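Local coordinates for LbaCas13a H328A (C2c2) (Lachnospiraceae bacterium NK4A179, PDB 5WLH), which binds a pre-crRNA as its guide and, as a CRISPR-Cas13a enzyme, is probably an RNA-guided nuclease that cuts target RNA, at residues L88-I91 and V92-N96; L440-Y443 and I444-Y448; R1131-M1134 and N1135-G1139. All coordinates share one frame; numbering follows the deposited sequence.

Contact 1: L88-I91 and V92-N96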
loop_
_atom_site.group_PDB
_atom_site.type_symbol
_atom_site.label_atom_id
_atom_site.label_comp_id
_atom_site.label_asym_id
_atom_site.label_seq_id
_atom_site.Cartn_x
_atom_site.Cartn_y
_atom_site.Cartn_z
ATOM N N LEU A 88 35.611 -13.181 -17.314
ATOM C CA LEU A 88 34.977 -11.971 -17.829
ATOM C C LEU A 88 35.215 -10.789 -16.903
ATOM O O LEU A 88 35.493 -9.674 -17.362
ATOM C CB LEU A 88 33.476 -12.188 -18.008
ATOM C CG LEU A 88 32.970 -13.424 -18.741
ATOM C CD1 LEU A 88 31.456 -13.485 -18.634
ATOM C CD2 LEU A 88 33.405 -13.397 -20.191
ATOM N N SER A 89 35.098 -11.011 -15.591
ATOM C CA SER A 89 35.276 -9.920 -14.638
ATOM C C SER A 89 36.701 -9.391 -14.655
ATOM O O SER A 89 36.917 -8.189 -14.458
ATOM C CB SER A 89 34.901 -10.382 -13.231
ATOM O OG SER A 89 34.895 -9.290 -12.327
ATOM N N GLU A 90 37.681 -10.264 -14.894
ATOM C CA GLU A 90 39.075 -9.830 -14.923
ATOM C C GLU A 90 39.370 -9.009 -16.171
ATOM O O GLU A 90 40.113 -8.022 -16.109
ATOM C CB GLU A 90 40.003 -11.044 -14.841
ATOM C CG GLU A 90 41.401 -10.729 -14.333
ATOM C CD GLU A 90 41.452 -10.542 -12.826
ATOM O OE1 GLU A 90 42.466 -10.008 -12.326
ATOM O OE2 GLU A 90 40.477 -10.922 -12.144
ATOM N N ILE A 91 38.796 -9.402 -17.312
ATOM C CA ILE A 91 38.974 -8.636 -18.545
ATOM C C ILE A 91 38.423 -7.226 -18.374
ATOM O O ILE A 91 39.070 -6.236 -18.740
ATOM C CB ILE A 91 38.308 -9.364 -19.728
ATOM C CG1 ILE A 91 39.056 -10.656 -20.039
ATOM C CG2 ILE A 91 38.283 -8.474 -20.961
ATOM C CD1 ILE A 91 40.527 -10.440 -20.328
ATOM N N VAL A 92 37.224 -7.116 -17.798
ATOM C CA VAL A 92 36.611 -5.808 -17.582
ATOM C C VAL A 92 37.499 -4.942 -16.696
ATOM O O VAL A 92 37.749 -3.768 -16.994
ATOM C CB VAL A 92 35.203 -5.974 -16.982
ATOM C CG1 VAL A 92 34.758 -4.694 -16.307
ATOM C CG2 VAL A 92 34.217 -6.383 -18.061
ATOM N N LYS A 93 38.011 -5.517 -15.605
ATOM C CA LYS A 93 38.793 -4.732 -14.656
ATOM C C LYS A 93 40.073 -4.206 -15.284
ATOM O O LYS A 93 40.464 -3.059 -15.039
ATOM C CB LYS A 93 39.093 -5.565 -13.410
ATOM C CG LYS A 93 37.882 -5.734 -12.492
ATOM C CD LYS A 93 37.389 -4.386 -11.969
ATOM C CE LYS A 93 36.170 -3.873 -12.735
ATOM N NZ LYS A 93 36.038 -2.386 -12.677
ATOM N N LYS A 94 40.731 -5.018 -16.111
ATOM C CA LYS A 94 41.947 -4.560 -16.774
ATOM C C LYS A 94 41.648 -3.437 -17.761
ATOM O O LYS A 94 42.431 -2.489 -17.889
ATOM C CB LYS A 94 42.633 -5.730 -17.477
ATOM C CG LYS A 94 43.208 -6.767 -16.521
ATOM C CD LYS A 94 43.535 -8.070 -17.232
ATOM C CE LYS A 94 44.527 -8.910 -16.431
ATOM N NZ LYS A 94 45.926 -8.391 -16.526
ATOM N N ILE A 95 40.516 -3.524 -18.465
ATOM C CA ILE A 95 40.125 -2.452 -19.374
ATOM C C ILE A 95 39.873 -1.164 -18.604
ATOM O O ILE A 95 40.173 -0.066 -19.095
ATOM C CB ILE A 95 38.888 -2.876 -20.190
ATOM C CG1 ILE A 95 39.237 -4.038 -21.119
ATOM C CG2 ILE A 95 38.317 -1.691 -20.980
ATOM C CD1 ILE A 95 38.076 -4.494 -21.975
ATOM N N ASN A 96 39.342 -1.272 -17.384
ATOM C CA ASN A 96 38.997 -0.108 -16.576
ATOM C C ASN A 96 40.154 0.408 -15.728
ATOM O O ASN A 96 40.090 1.551 -15.257
ATOM C CB ASN A 96 37.813 -0.434 -15.657
ATOM C CG ASN A 96 36.481 -0.408 -16.382
ATOM O OD1 ASN A 96 36.382 0.059 -17.523
ATOM N ND2 ASN A 96 35.441 -0.895 -15.718
#
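In Ile91, chi1 of -68° sets the CG2 branch anti to the backbone N, on the side of the next turn, while in Ile95 chi1 of -66° and an extended second torsion carry CD1 back to meet it. The two methyls touch with 4.1 Å between Ile95 CD1 and Ile91 CG2. Ile95 CG1 also lies against the backbone, 3.2 Å from Ile91 O, the same carbonyl that accepts the amide of Ile95 (Ile95 N to Ile91 O, 3.1 Å). Matching bonds from Val92, Lys93 and Lys94 to Leu88, Ser89 and Glu90 complete an ordinary alpha-helical ladder.

On another side of the helix, Lys94 lays its CG 3.4 Å from Glu90 O and carries CE to 4.2 Å from Glu90 CG. The contact between these two side chains is made by their methylenes; Glu90 OE1 and Lys94 NZ stay 5.7 Å apart, so any attraction between the charges acts at a distance. Lys93, bent twice along its chain, turns its ammonium group to the carbonyl of Glu74.

This is the last part of helix 83-96. Its apolar side packs on helix 175-185, Leu88 on Ile177, Ile91 on Ile181 and Val92 on Tyr185, while Asn96 ND2 ties the helix end to Phe72 O in the preceding loop.

Contact 2: L440-Y443 and I444-Y448. With nucleotides of chain B.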
loop_
_atom_site.group_PDB
_atom_site.type_symbol
_atom_site.label_atom_id
_atom_site.label_comp_id
_atom_site.label_asym_id
_atom_site.label_seq_id
_atom_site.Cartn_x
_atom_site.Cartn_y
_atom_site.Cartn_z
ATOM N N LEU A 440 -5.290 1.913 -24.243
ATOM C CA LEU A 440 -5.917 3.162 -24.658
ATOM C C LEU A 440 -7.142 3.457 -23.810
ATOM O O LEU A 440 -7.374 4.604 -23.412
ATOM C CB LEU A 440 -6.316 3.082 -26.132
ATOM C CG LEU A 440 -5.152 2.973 -27.110
ATOM C CD1 LEU A 440 -5.656 3.144 -28.542
ATOM C CD2 LEU A 440 -4.069 3.987 -26.805
ATOM N N ILE A 441 -7.957 2.438 -23.566
ATOM C CA ILE A 441 -9.131 2.629 -22.727
ATOM C C ILE A 441 -8.700 2.978 -21.306
ATOM O O ILE A 441 -9.293 3.844 -20.655
ATOM C CB ILE A 441 -10.008 1.371 -22.788
ATOM C CG1 ILE A 441 -10.590 1.231 -24.206
ATOM C CG2 ILE A 441 -11.129 1.438 -21.779
ATOM C CD1 ILE A 441 -11.241 -0.121 -24.425
ATOM N N ASN A 442 -7.621 2.352 -20.834
ATOM C CA ASN A 442 -7.065 2.698 -19.529
ATOM C C ASN A 442 -6.745 4.181 -19.451
ATOM O O ASN A 442 -7.052 4.855 -18.459
ATOM C CB ASN A 442 -5.800 1.892 -19.274
ATOM C CG ASN A 442 -5.187 2.203 -17.922
ATOM O OD1 ASN A 442 -5.647 1.690 -16.920
ATOM N ND2 ASN A 442 -4.145 3.043 -17.899
ATOM N N TYR A 443 -6.102 4.702 -20.496
ATOM C CA TYR A 443 -5.678 6.089 -20.477
ATOM C C TYR A 443 -6.879 7.018 -20.373
ATOM O O TYR A 443 -6.867 7.969 -19.588
ATOM C CB TYR A 443 -4.852 6.387 -21.729
ATOM C CG TYR A 443 -4.121 7.700 -21.663
ATOM C CD1 TYR A 443 -2.954 7.834 -20.922
ATOM C CD2 TYR A 443 -4.613 8.817 -22.328
ATOM C CE1 TYR A 443 -2.292 9.050 -20.848
ATOM C CE2 TYR A 443 -3.951 10.030 -22.261
ATOM C CZ TYR A 443 -2.796 10.141 -21.531
ATOM O OH TYR A 443 -2.147 11.357 -21.489
ATOM N N ILE A 444 -7.935 6.739 -21.141
ATOM C CA ILE A 444 -9.170 7.509 -21.015
ATOM C C ILE A 444 -9.733 7.386 -19.602
ATOM O O ILE A 444 -10.140 8.377 -18.993
ATOM C CB ILE A 444 -10.197 7.046 -22.061
ATOM C CG1 ILE A 444 -9.600 7.130 -23.469
ATOM C CG2 ILE A 444 -11.470 7.895 -21.967
ATOM C CD1 ILE A 444 -10.507 6.385 -24.474
ATOM N N SER A 445 -9.769 6.162 -19.068
ATOM C CA SER A 445 -10.300 5.952 -17.726
ATOM C C SER A 445 -9.571 6.813 -16.700
ATOM O O SER A 445 -10.195 7.569 -15.941
ATOM C CB SER A 445 -10.190 4.475 -17.359
ATOM O OG SER A 445 -10.627 4.258 -16.033
ATOM N N ILE A 446 -8.241 6.749 -16.693
ATOM C CA ILE A 446 -7.514 7.426 -15.624
ATOM C C ILE A 446 -7.598 8.935 -15.776
ATOM O O ILE A 446 -7.499 9.673 -14.779
ATOM C CB ILE A 446 -6.048 6.945 -15.575
ATOM C CG1 ILE A 446 -5.293 7.365 -16.838
ATOM C CG2 ILE A 446 -6.007 5.428 -15.298
ATOM C CD1 ILE A 446 -3.771 6.996 -16.809
ATOM N N LYS A 447 -7.804 9.431 -17.005
ATOM C CA LYS A 447 -7.951 10.875 -17.165
ATOM C C LYS A 447 -9.307 11.360 -16.653
ATOM O O LYS A 447 -9.391 12.420 -16.026
ATOM C CB LYS A 447 -7.740 11.272 -18.625
ATOM C CG LYS A 447 -6.300 11.063 -19.095
ATOM C CD LYS A 447 -5.301 11.743 -18.158
ATOM C CE LYS A 447 -3.866 11.499 -18.619
ATOM N NZ LYS A 447 -2.839 12.130 -17.724
ATOM N N TYR A 448 -10.394 10.628 -16.921
ATOM C CA TYR A 448 -11.654 11.055 -16.315
ATOM C C TYR A 448 -11.568 10.981 -14.797
ATOM O O TYR A 448 -12.041 11.874 -14.092
ATOM C CB TYR A 448 -12.811 10.195 -16.807
ATOM C CG TYR A 448 -13.317 10.581 -18.163
ATOM C CD1 TYR A 448 -13.747 11.878 -18.433
ATOM C CD2 TYR A 448 -13.401 9.636 -19.174
ATOM C CE1 TYR A 448 -14.221 12.229 -19.700
ATOM C CE2 TYR A 448 -13.860 9.980 -20.430
ATOM C CZ TYR A 448 -14.281 11.266 -20.684
ATOM O OH TYR A 448 -14.770 11.573 -21.941
ATOM P P C B 11 0.578 10.883 -18.827
ATOM O OP1 C B 11 -0.522 11.623 -19.456
ATOM O OP2 C B 11 1.595 10.199 -19.677
ATOM O "O5'" C B 11 1.410 11.861 -17.916
ATOM C "C5'" C B 11 0.771 12.904 -17.200
ATOM C "C4'" C B 11 1.789 13.769 -16.527
ATOM O "O4'" C B 11 2.579 12.988 -15.595
ATOM C "C3'" C B 11 2.836 14.371 -17.442
ATOM O "O3'" C B 11 2.357 15.475 -18.151
ATOM C "C2'" C B 11 3.939 14.714 -16.465
ATOM O "O2'" C B 11 3.517 15.799 -15.650
ATOM C "C1'" C B 11 3.911 13.475 -15.584
ATOM N N1 C B 11 4.803 12.400 -16.068
ATOM C C2 C B 11 6.157 12.476 -15.764
ATOM O O2 C B 11 6.581 13.475 -15.142
ATOM N N3 C B 11 6.964 11.476 -16.157
ATOM C C4 C B 11 6.462 10.426 -16.823
ATOM N N4 C B 11 7.296 9.451 -17.200
ATOM C C5 C B 11 5.074 10.326 -17.145
ATOM C C6 C B 11 4.288 11.330 -16.748
ATOM P P C B 10 1.079 4.611 -18.235
ATOM O OP1 C B 10 0.139 4.422 -19.385
ATOM O OP2 C B 10 2.562 4.453 -18.339
ATOM O "O5'" C B 10 0.945 6.107 -17.706
ATOM C "C5'" C B 10 -0.299 6.655 -17.301
ATOM C "C4'" C B 10 -0.081 7.852 -16.410
ATOM O "O4'" C B 10 0.701 7.450 -15.258
ATOM C "C3'" C B 10 0.725 8.997 -17.012
ATOM O "O3'" C B 10 -0.081 9.848 -17.802
ATOM C "C2'" C B 10 1.300 9.677 -15.771
ATOM O "O2'" C B 10 0.286 10.426 -15.105
ATOM C "C1'" C B 10 1.600 8.468 -14.899
ATOM N N1 C B 10 2.981 7.967 -15.079
ATOM C C2 C B 10 3.993 8.657 -14.409
ATOM O O2 C B 10 3.698 9.659 -13.714
ATOM N N3 C B 10 5.260 8.214 -14.527
ATOM C C4 C B 10 5.520 7.145 -15.285
ATOM N N4 C B 10 6.789 6.738 -15.373
ATOM C C5 C B 10 4.501 6.421 -15.985
ATOM C C6 C B 10 3.249 6.866 -15.863
#
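The ring of Tyr443 has Lys447 CG over one face, 4.1 Å from the ring plane and nearer the margin than the middle, while at its edge, in plane, sits the phosphate of C11 of chain B. Phe280 of helix 268-287 meets the ring too, the planes inclined by about 55°. Tyr443 and Lys447 are an i, i+4 pair on alpha-helix 429-458, both sent to the same RNA phosphate.

Tyr443 OH donates to OP1 of C11 of chain B at 2.6 Å, and Lys447 NZ gives that oxygen a second hydrogen bond at 2.9 Å. Lys447 bends at its second torsion and then runs straight, taking CE past the phenol, 3.3 Å from Tyr443 OH. Two donors grip one oxygen, and the lysine probably offsets part of the charge of the RNA phosphate. At Tyr443 an alanine would remove the phenol donor, is likely to leave OP1 to Lys447 NZ alone of this pair, and would probably let the lysine chain turn more freely without the ring beside it.

Asn442 OD1 accepts from Leu1278 N and Ser445 OG bonds to Tyr1276 O, while Asn442 ND2 lies by the Ile446 methyls. Ile446 holds CG1 between its backbone N and carbonyl carbon (chi1 66°), pressing it to 3.2 Å from Tyr443 O and pointing the chain at the RNA, where Ile446 CD1 rests 3.5 Å from C5' of C10 of chain B.

Contact 3: R1131-M1134 and N1135-G1139. With nucleotides of chain B.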
loop_
_atom_site.group_PDB
_atom_site.type_symbol
_atom_site.label_atom_id
_atom_site.label_comp_id
_atom_site.label_asym_id
_atom_site.label_seq_id
_atom_site.Cartn_x
_atom_site.Cartn_y
_atom_site.Cartn_z
ATOM N N ARG A 1131 -13.923 4.959 -4.478
ATOM C CA ARG A 1131 -13.458 6.325 -4.669
ATOM C C ARG A 1131 -13.282 6.624 -6.152
ATOM O O ARG A 1131 -13.677 7.686 -6.639
ATOM C CB ARG A 1131 -12.134 6.550 -3.932
ATOM C CG ARG A 1131 -11.513 7.925 -4.185
ATOM C CD ARG A 1131 -10.054 7.933 -3.832
ATOM N NE ARG A 1131 -9.287 7.198 -4.854
ATOM C CZ ARG A 1131 -7.986 6.925 -4.765
ATOM N NH1 ARG A 1131 -7.288 7.347 -3.713
ATOM N NH2 ARG A 1131 -7.377 6.265 -5.752
ATOM N N ASP A 1132 -12.652 5.710 -6.884
ATOM C CA ASP A 1132 -12.328 6.032 -8.262
ATOM C C ASP A 1132 -13.526 5.897 -9.190
ATOM O O ASP A 1132 -13.570 6.580 -10.212
ATOM C CB ASP A 1132 -11.154 5.175 -8.716
ATOM C CG ASP A 1132 -9.864 5.620 -8.057
ATOM O OD1 ASP A 1132 -9.780 6.823 -7.716
ATOM O OD2 ASP A 1132 -8.981 4.788 -7.862
ATOM N N LEU A 1133 -14.501 5.061 -8.837
ATOM C CA LEU A 1133 -15.771 5.051 -9.561
ATOM C C LEU A 1133 -16.455 6.405 -9.429
ATOM O O LEU A 1133 -16.854 7.005 -10.424
ATOM C CB LEU A 1133 -16.676 3.930 -9.036
ATOM C CG LEU A 1133 -18.085 3.865 -9.634
ATOM C CD1 LEU A 1133 -18.002 3.827 -11.157
ATOM C CD2 LEU A 1133 -18.806 2.635 -9.095
ATOM N N MET A 1134 -16.540 6.927 -8.202
ATOM C CA MET A 1134 -17.111 8.257 -8.024
ATOM C C MET A 1134 -16.327 9.301 -8.795
ATOM O O MET A 1134 -16.911 10.194 -9.424
ATOM C CB MET A 1134 -17.149 8.632 -6.546
ATOM C CG MET A 1134 -17.553 10.083 -6.376
ATOM S SD MET A 1134 -17.377 10.541 -4.664
ATOM C CE MET A 1134 -15.601 10.833 -4.574
ATOM N N ASN A 1135 -14.988 9.229 -8.736
ATOM C CA ASN A 1135 -14.171 10.197 -9.458
ATOM C C ASN A 1135 -14.380 10.075 -10.966
ATOM O O ASN A 1135 -14.403 11.086 -11.674
ATOM C CB ASN A 1135 -12.694 9.996 -9.131
ATOM C CG ASN A 1135 -12.299 10.602 -7.800
ATOM O OD1 ASN A 1135 -13.068 11.306 -7.171
ATOM N ND2 ASN A 1135 -11.095 10.291 -7.356
ATOM N N PHE A 1136 -14.457 8.839 -11.477
ATOM C CA PHE A 1136 -14.724 8.658 -12.896
ATOM C C PHE A 1136 -16.032 9.329 -13.270
ATOM O O PHE A 1136 -16.095 10.102 -14.235
ATOM C CB PHE A 1136 -14.812 7.177 -13.270
ATOM C CG PHE A 1136 -15.116 6.978 -14.723
ATOM C CD1 PHE A 1136 -16.437 7.009 -15.196
ATOM C CD2 PHE A 1136 -14.085 6.832 -15.637
ATOM C CE1 PHE A 1136 -16.699 6.882 -16.547
ATOM C CE2 PHE A 1136 -14.348 6.677 -16.996
ATOM C CZ PHE A 1136 -15.652 6.696 -17.450
ATOM N N GLN A 1137 -17.090 9.014 -12.521
ATOM C CA GLN A 1137 -18.401 9.598 -12.807
ATOM C C GLN A 1137 -18.361 11.113 -12.696
ATOM O O GLN A 1137 -18.883 11.815 -13.562
ATOM C CB GLN A 1137 -19.450 9.024 -11.869
ATOM C CG GLN A 1137 -19.719 7.548 -12.127
ATOM C CD GLN A 1137 -20.647 6.949 -11.107
ATOM O OE1 GLN A 1137 -20.483 7.148 -9.899
ATOM N NE2 GLN A 1137 -21.630 6.205 -11.583
ATOM N N LEU A 1138 -17.729 11.635 -11.642
ATOM C CA LEU A 1138 -17.605 13.080 -11.500
ATOM C C LEU A 1138 -16.861 13.687 -12.671
ATOM O O LEU A 1138 -17.273 14.709 -13.205
ATOM C CB LEU A 1138 -16.882 13.425 -10.206
ATOM C CG LEU A 1138 -17.764 13.322 -8.980
ATOM C CD1 LEU A 1138 -16.884 13.537 -7.742
ATOM C CD2 LEU A 1138 -18.921 14.390 -9.022
ATOM N N GLY A 1139 -15.744 13.082 -13.074
ATOM C CA GLY A 1139 -14.970 13.672 -14.149
ATOM C C GLY A 1139 -15.704 13.606 -15.469
ATOM O O GLY A 1139 -15.707 14.573 -16.238
ATOM P P A B 28 -3.557 6.641 -4.320
ATOM O OP1 A B 28 -4.793 6.949 -5.069
ATOM O OP2 A B 28 -3.212 7.366 -3.081
ATOM O "O5'" A B 28 -3.641 5.105 -3.942
ATOM C "C5'" A B 28 -2.536 4.465 -3.351
ATOM C "C4'" A B 28 -2.125 3.269 -4.162
ATOM O "O4'" A B 28 -1.417 3.676 -5.366
ATOM C "C3'" A B 28 -1.151 2.333 -3.482
ATOM O "O3'" A B 28 -1.764 1.505 -2.525
ATOM C "C2'" A B 28 -0.593 1.570 -4.661
ATOM O "O2'" A B 28 -1.581 0.669 -5.129
ATOM C "C1'" A B 28 -0.452 2.702 -5.687
ATOM N N9 A B 28 0.880 3.317 -5.601
ATOM C C8 A B 28 1.252 4.500 -5.012
ATOM N N7 A B 28 2.560 4.726 -5.097
ATOM C C5 A B 28 3.046 3.623 -5.792
ATOM C C6 A B 28 4.337 3.267 -6.226
ATOM N N6 A B 28 5.435 4.022 -6.022
ATOM N N1 A B 28 4.478 2.097 -6.877
ATOM C C2 A B 28 3.382 1.355 -7.101
ATOM N N3 A B 28 2.119 1.585 -6.761
ATOM C C4 A B 28 2.019 2.754 -6.095
#
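Asn1135 sits one turn on from Arg1131, its CG 3.4 Å from Arg1131 O, and its amide plane lies only 10° from the plane of the guanidinium although the two chains cross at a slant. On the same side of the amide, the CE methyl of Met1134 lies 3.7 Å from Asn1135 OD1. Phe1136 swings its ring out, CG anti to the backbone N (chi1 179°), into an aromatic cluster with Phe1233 and Tyr448, both met edge-to-face. Gln1137 stretches along the helix, its CD beside Leu1133 CD1, and spends its amide on Tyr1180 OH and Tyr1226 O. Leu1138 lies alongside Met1134, pointing the same way with 3.8 Å between Leu1138 CD1 and Met1134 CG, and both pack on helix 1171-1180 and on Tyr456. Gly1139 N donates a backbone hydrogen bond to Asn1135 O, continuing helix 1106-1145.

At the start, Arg1131 grips its neighbour side-on in a hydrogen-bonded salt bridge: NE reaches Asp1132 OD1 from above the carboxylate plane at 2.9 Å, and NH2 takes Asp1132 OD2 on the syn side at 3.0 Å. The guanidinium's outer edge gives OP1 of A28 of chain B two well-bent hydrogen bonds, from NH1 at 2.9 Å and NH2 at 2.8 Å. Asp1132, itself bonded to Tyr1276, fixes the arginine's rotation, and with Glu496 on NH1 the group bridges carboxylates and RNA, probably partly offsetting the charges of Asp1132, Glu496 and the phosphate.

Overall arrangement
Contact 1 is the outlier, its centre about 42 Å from that of the chain and its nearest atom about 19 Å from the RNA; it is half buried, with apolar branches inward and charged chains outward. Contacts 2 and 3 are buried, their centres about 12 Å apart, and helices 429-458 and 1106-1145 meet there directly, Tyr448 CB packing 3.8 Å from Phe1136 CD2. Tyr1276 also serves both, with its carbonyl in one and its hydroxyl in the other. Contacts 2 and 3 each send polar groups to an RNA phosphate, but differently: 440-448 uses a phenol and an ammonium one turn apart, 1131-1139 a single guanidinium steadied by an adjacent carboxylate.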